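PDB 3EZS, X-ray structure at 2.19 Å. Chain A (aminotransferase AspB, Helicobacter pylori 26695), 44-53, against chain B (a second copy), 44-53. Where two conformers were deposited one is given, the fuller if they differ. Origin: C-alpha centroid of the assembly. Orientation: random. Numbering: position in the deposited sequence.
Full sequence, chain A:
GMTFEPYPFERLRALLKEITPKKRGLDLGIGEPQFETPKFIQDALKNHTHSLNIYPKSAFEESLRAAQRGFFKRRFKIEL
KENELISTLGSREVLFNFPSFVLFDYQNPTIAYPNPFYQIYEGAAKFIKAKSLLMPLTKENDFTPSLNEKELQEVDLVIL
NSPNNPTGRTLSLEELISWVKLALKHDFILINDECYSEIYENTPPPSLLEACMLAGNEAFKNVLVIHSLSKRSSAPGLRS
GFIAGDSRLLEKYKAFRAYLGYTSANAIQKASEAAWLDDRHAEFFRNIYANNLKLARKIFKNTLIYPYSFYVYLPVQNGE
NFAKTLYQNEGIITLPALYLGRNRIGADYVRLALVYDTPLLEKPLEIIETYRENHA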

# COMPACT_ATOMS: atom_id res chain seq x y z
N ALA A 44 -3.42 -21.18 -9.23
CA ALA A 44 -4.48 -20.57 -8.41
C ALA A 44 -4.76 -19.16 -8.93
O ALA A 44 -5.90 -18.76 -9.06
CB ALA A 44 -4.06 -20.54 -6.95
N LEU A 45 -3.69 -18.41 -9.25
CA LEU A 45 -3.83 -17.06 -9.80
C LEU A 45 -4.55 -17.12 -11.14
O LEU A 45 -5.52 -16.38 -11.35
CB LEU A 45 -2.47 -16.37 -9.95
CG LEU A 45 -2.39 -14.98 -10.62
CD1 LEU A 45 -3.39 -13.99 -10.05
CD2 LEU A 45 -0.96 -14.42 -10.51
N LYS A 46 -4.10 -18.00 -12.04
CA LYS A 46 -4.71 -18.15 -13.36
C LYS A 46 -6.17 -18.47 -13.28
O LYS A 46 -6.96 -17.89 -14.02
CB LYS A 46 -4.04 -19.24 -14.21
CG LYS A 46 -2.62 -18.93 -14.60
CD LYS A 46 -2.02 -19.90 -15.65
CE LYS A 46 -0.49 -19.68 -15.72
NZ LYS A 46 0.18 -20.20 -16.95
N ASN A 47 -6.54 -19.36 -12.37
CA ASN A 47 -7.93 -19.81 -12.28
C ASN A 47 -8.93 -18.85 -11.64
O ASN A 47 -10.13 -19.14 -11.64
CB ASN A 47 -8.01 -21.18 -11.59
CG ASN A 47 -7.31 -22.28 -12.38
OD1 ASN A 47 -7.23 -22.23 -13.61
ND2 ASN A 47 -6.80 -23.29 -11.67
N HIS A 48 -8.46 -17.70 -11.13
CA HIS A 48 -9.35 -16.72 -10.49
C HIS A 48 -9.32 -15.30 -11.08
O HIS A 48 -9.79 -14.36 -10.46
CB HIS A 48 -9.08 -16.73 -8.99
CG HIS A 48 -9.54 -17.99 -8.31
ND1 HIS A 48 -10.78 -18.09 -7.71
CD2 HIS A 48 -8.96 -19.20 -8.17
CE1 HIS A 48 -10.92 -19.31 -7.21
NE2 HIS A 48 -9.84 -20.01 -7.49
N THR A 49 -8.84 -15.16 -12.32
CA THR A 49 -8.71 -13.84 -12.95
C THR A 49 -10.03 -13.10 -13.12
O THR A 49 -10.05 -11.87 -13.18
CB THR A 49 -7.99 -13.92 -14.32
OG1 THR A 49 -8.76 -14.75 -15.20
CG2 THR A 49 -6.57 -14.50 -14.15
N HIS A 50 -11.13 -13.84 -13.20
CA HIS A 50 -12.48 -13.29 -13.30
C HIS A 50 -12.82 -12.32 -12.16
O HIS A 50 -13.64 -11.43 -12.34
CB HIS A 50 -13.53 -14.41 -13.34
CG HIS A 50 -13.51 -15.30 -12.13
ND1 HIS A 50 -14.34 -15.09 -11.04
CD2 HIS A 50 -12.77 -16.39 -11.83
CE1 HIS A 50 -14.09 -16.01 -10.12
NE2 HIS A 50 -13.14 -16.81 -10.57
N SER A 51 -12.19 -12.47 -10.99
CA SER A 51 -12.48 -11.58 -9.84
C SER A 51 -11.83 -10.17 -9.91
O SER A 51 -11.88 -9.41 -8.93
CB SER A 51 -12.06 -12.26 -8.54
OG SER A 51 -10.65 -12.43 -8.47
N LEU A 52 -11.20 -9.84 -11.05
CA LEU A 52 -10.55 -8.54 -11.26
C LEU A 52 -11.53 -7.37 -11.25
O LEU A 52 -11.14 -6.23 -11.01
CB LEU A 52 -9.76 -8.52 -12.58
CG LEU A 52 -8.37 -9.18 -12.57
CD1 LEU A 52 -7.72 -9.15 -13.97
CD2 LEU A 52 -7.45 -8.52 -11.54
N ASN A 53 -12.80 -7.67 -11.49
CA ASN A 53 -13.85 -6.65 -11.46
C ASN A 53 -14.39 -6.33 -10.07
O ASN A 53 -15.25 -5.48 -9.94
CB ASN A 53 -15.01 -7.02 -12.40
CG ASN A 53 -15.81 -8.25 -11.95
OD1 ASN A 53 -15.31 -9.12 -11.24
ND2 ASN A 53 -17.05 -8.32 -12.38
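Chain B (44-53) ALKNHTHSLN

The centre of this contact is a pair of leucines from the same position in the two copies. Leu B45 points its CA-to-CB bond toward chain A just as Leu A45 points toward chain B, and the two side chains meet at 4.0 Å between Leu A45 CD1 and Leu B45 CD2. Both use the same rotamer, chi1 t and chi2 p, so one local solution serves twice. Leu A45 also reaches Thr B49 and Leu B52, and Leu B45 reaches Thr A49 and Leu A52. On one side Leu B45 CD2 lies 3.8 Å from Thr A49 CG2 and 4.0 Å from Leu A52 CD1; in the reciprocal set Leu A45 CD2 lies 3.9 Å from Thr B49 CG2 and 3.8 Å from Leu B52 CD1. Leu A52 and Leu B52 are both m, t. These distances are those of ordinary van der Waals packing, and all six residues are buried in the assembly.

The backbone of chain B that presents these groups repeats that of chain A. Residues Ala B44 to Lys B46 are helical, in a helix that begins earlier in the chain. A type I turn then runs from Lys B46 to Thr B49, and a 3-10 segment covers 49 to 51. The bond from His B48 N to Leu B45 O, at 3.4 Å, is weak; its counterpart from His A48 N to Leu A45 O measures 3.2 Å. Further on, Leu B52 N donates to Thr B49 O at 3.3 Å. The turn and the short 3-10 segment turn Leu B45, Thr B49 and Leu B52 toward chain A, while His B48 and His B50 point away. Ser B51 OG braces the bend from within, donating to His B48 O at 2.8 Å, and His B48 ND1 donates to Ala B44 O at 2.9 Å.

The register is that of a near-twofold pairing. Lys A46 and Lys B46 have their CA atoms 4.8 Å apart, so the two backbones come close at the same residue, and Thr A49 CA stands 7.3 Å from Leu B45 CA. Leu A45 therefore faces Thr B49, and Thr A49 faces Leu B45; the stretches run in broadly opposed directions, at a slant rather than antiparallel.

Outward from the leucines, the CA-to-CB bonds of Lys A46 and Lys B46 point sideways, and the side chains then extend, chi1 m and the rest t, using their methylenes rather than their charges. Lys B46 CE packs 3.2 Å from Thr A49 OG1, and Lys A46 CE sits 3.1 Å from Thr B49 OG1 and 3.3 Å from Lys B46 O. The side chains of the two lysines come to 4.1 Å between Lys A46 CG and Lys B46 CB. No hydrogen bond crosses between the stretches; Thr A49 OG1 and Thr B49 OG1 are each hydrogen-bonded to a residue flanking one of the stretches. The rule to read here is economical: of the 477 Å² buried between the stretches, the four leucines supply a little under half, and the lysines and threonines nearly all the rest, with aliphatic lysine arms along the edge.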

# COMPACT_ATOMS: atom_id res chain seq x y z
N ALA B 44 -3.77 -11.39 -20.16
CA ALA B 44 -2.46 -10.78 -19.86
C ALA B 44 -1.95 -11.21 -18.48
O ALA B 44 -0.77 -11.50 -18.31
CB ALA B 44 -2.52 -9.26 -19.95
N LEU B 45 -2.86 -11.27 -17.50
CA LEU B 45 -2.49 -11.71 -16.16
C LEU B 45 -2.14 -13.18 -16.13
O LEU B 45 -1.15 -13.53 -15.50
CB LEU B 45 -3.60 -11.38 -15.15
CG LEU B 45 -3.44 -11.88 -13.71
CD1 LEU B 45 -2.12 -11.39 -13.09
CD2 LEU B 45 -4.65 -11.43 -12.90
N LYS B 46 -2.92 -14.04 -16.79
CA LYS B 46 -2.64 -15.48 -16.82
C LYS B 46 -1.30 -15.79 -17.46
O LYS B 46 -0.61 -16.69 -17.01
CB LYS B 46 -3.70 -16.29 -17.60
CG LYS B 46 -5.09 -16.27 -16.99
CD LYS B 46 -6.10 -17.10 -17.82
CE LYS B 46 -7.53 -16.88 -17.29
NZ LYS B 46 -8.55 -17.58 -18.09
N ASN B 47 -0.92 -15.05 -18.50
CA ASN B 47 0.34 -15.31 -19.22
C ASN B 47 1.63 -14.82 -18.58
O ASN B 47 2.71 -15.16 -19.06
CB ASN B 47 0.24 -14.78 -20.65
CG ASN B 47 -0.83 -15.51 -21.46
OD1 ASN B 47 -1.08 -16.71 -21.25
ND2 ASN B 47 -1.44 -14.81 -22.39
N HIS B 48 1.55 -14.08 -17.47
CA HIS B 48 2.76 -13.56 -16.84
C HIS B 48 2.91 -14.01 -15.38
O HIS B 48 3.67 -13.41 -14.61
CB HIS B 48 2.81 -12.03 -17.02
CG HIS B 48 3.01 -11.62 -18.45
ND1 HIS B 48 1.96 -11.49 -19.34
CD2 HIS B 48 4.13 -11.34 -19.14
CE1 HIS B 48 2.44 -11.13 -20.52
NE2 HIS B 48 3.76 -11.04 -20.43
N THR B 49 2.23 -15.11 -15.03
CA THR B 49 2.23 -15.64 -13.65
C THR B 49 3.61 -16.09 -13.17
O THR B 49 3.86 -16.16 -11.95
CB THR B 49 1.20 -16.81 -13.40
OG1 THR B 49 1.58 -17.99 -14.13
CG2 THR B 49 -0.26 -16.41 -13.75
N HIS B 50 4.49 -16.44 -14.12
CA HIS B 50 5.88 -16.82 -13.82
C HIS B 50 6.66 -15.71 -13.09
O HIS B 50 7.61 -16.01 -12.36
CB HIS B 50 6.63 -17.22 -15.11
CG HIS B 50 6.73 -16.10 -16.11
ND1 HIS B 50 5.79 -15.90 -17.11
CD2 HIS B 50 7.64 -15.11 -16.26
CE1 HIS B 50 6.13 -14.84 -17.82
NE2 HIS B 50 7.24 -14.34 -17.32
N SER B 51 6.26 -14.45 -13.28
CA SER B 51 6.94 -13.32 -12.65
C SER B 51 6.62 -13.08 -11.16
O SER B 51 7.07 -12.07 -10.59
CB SER B 51 6.68 -12.04 -13.45
OG SER B 51 5.33 -11.62 -13.33
N LEU B 52 5.88 -13.99 -10.52
CA LEU B 52 5.58 -13.88 -9.09
C LEU B 52 6.81 -14.05 -8.21
O LEU B 52 6.77 -13.71 -7.04
CB LEU B 52 4.51 -14.90 -8.66
CG LEU B 52 3.08 -14.67 -9.15
CD1 LEU B 52 2.15 -15.83 -8.74
CD2 LEU B 52 2.54 -13.35 -8.66
N ASN B 53 7.90 -14.55 -8.78
CA ASN B 53 9.12 -14.75 -8.02
C ASN B 53 10.01 -13.52 -7.92
O ASN B 53 11.04 -13.58 -7.29
CB ASN B 53 9.93 -15.97 -8.52
CG ASN B 53 10.52 -15.81 -9.92
OD1 ASN B 53 10.00 -15.08 -10.75
ND2 ASN B 53 11.60 -16.55 -10.19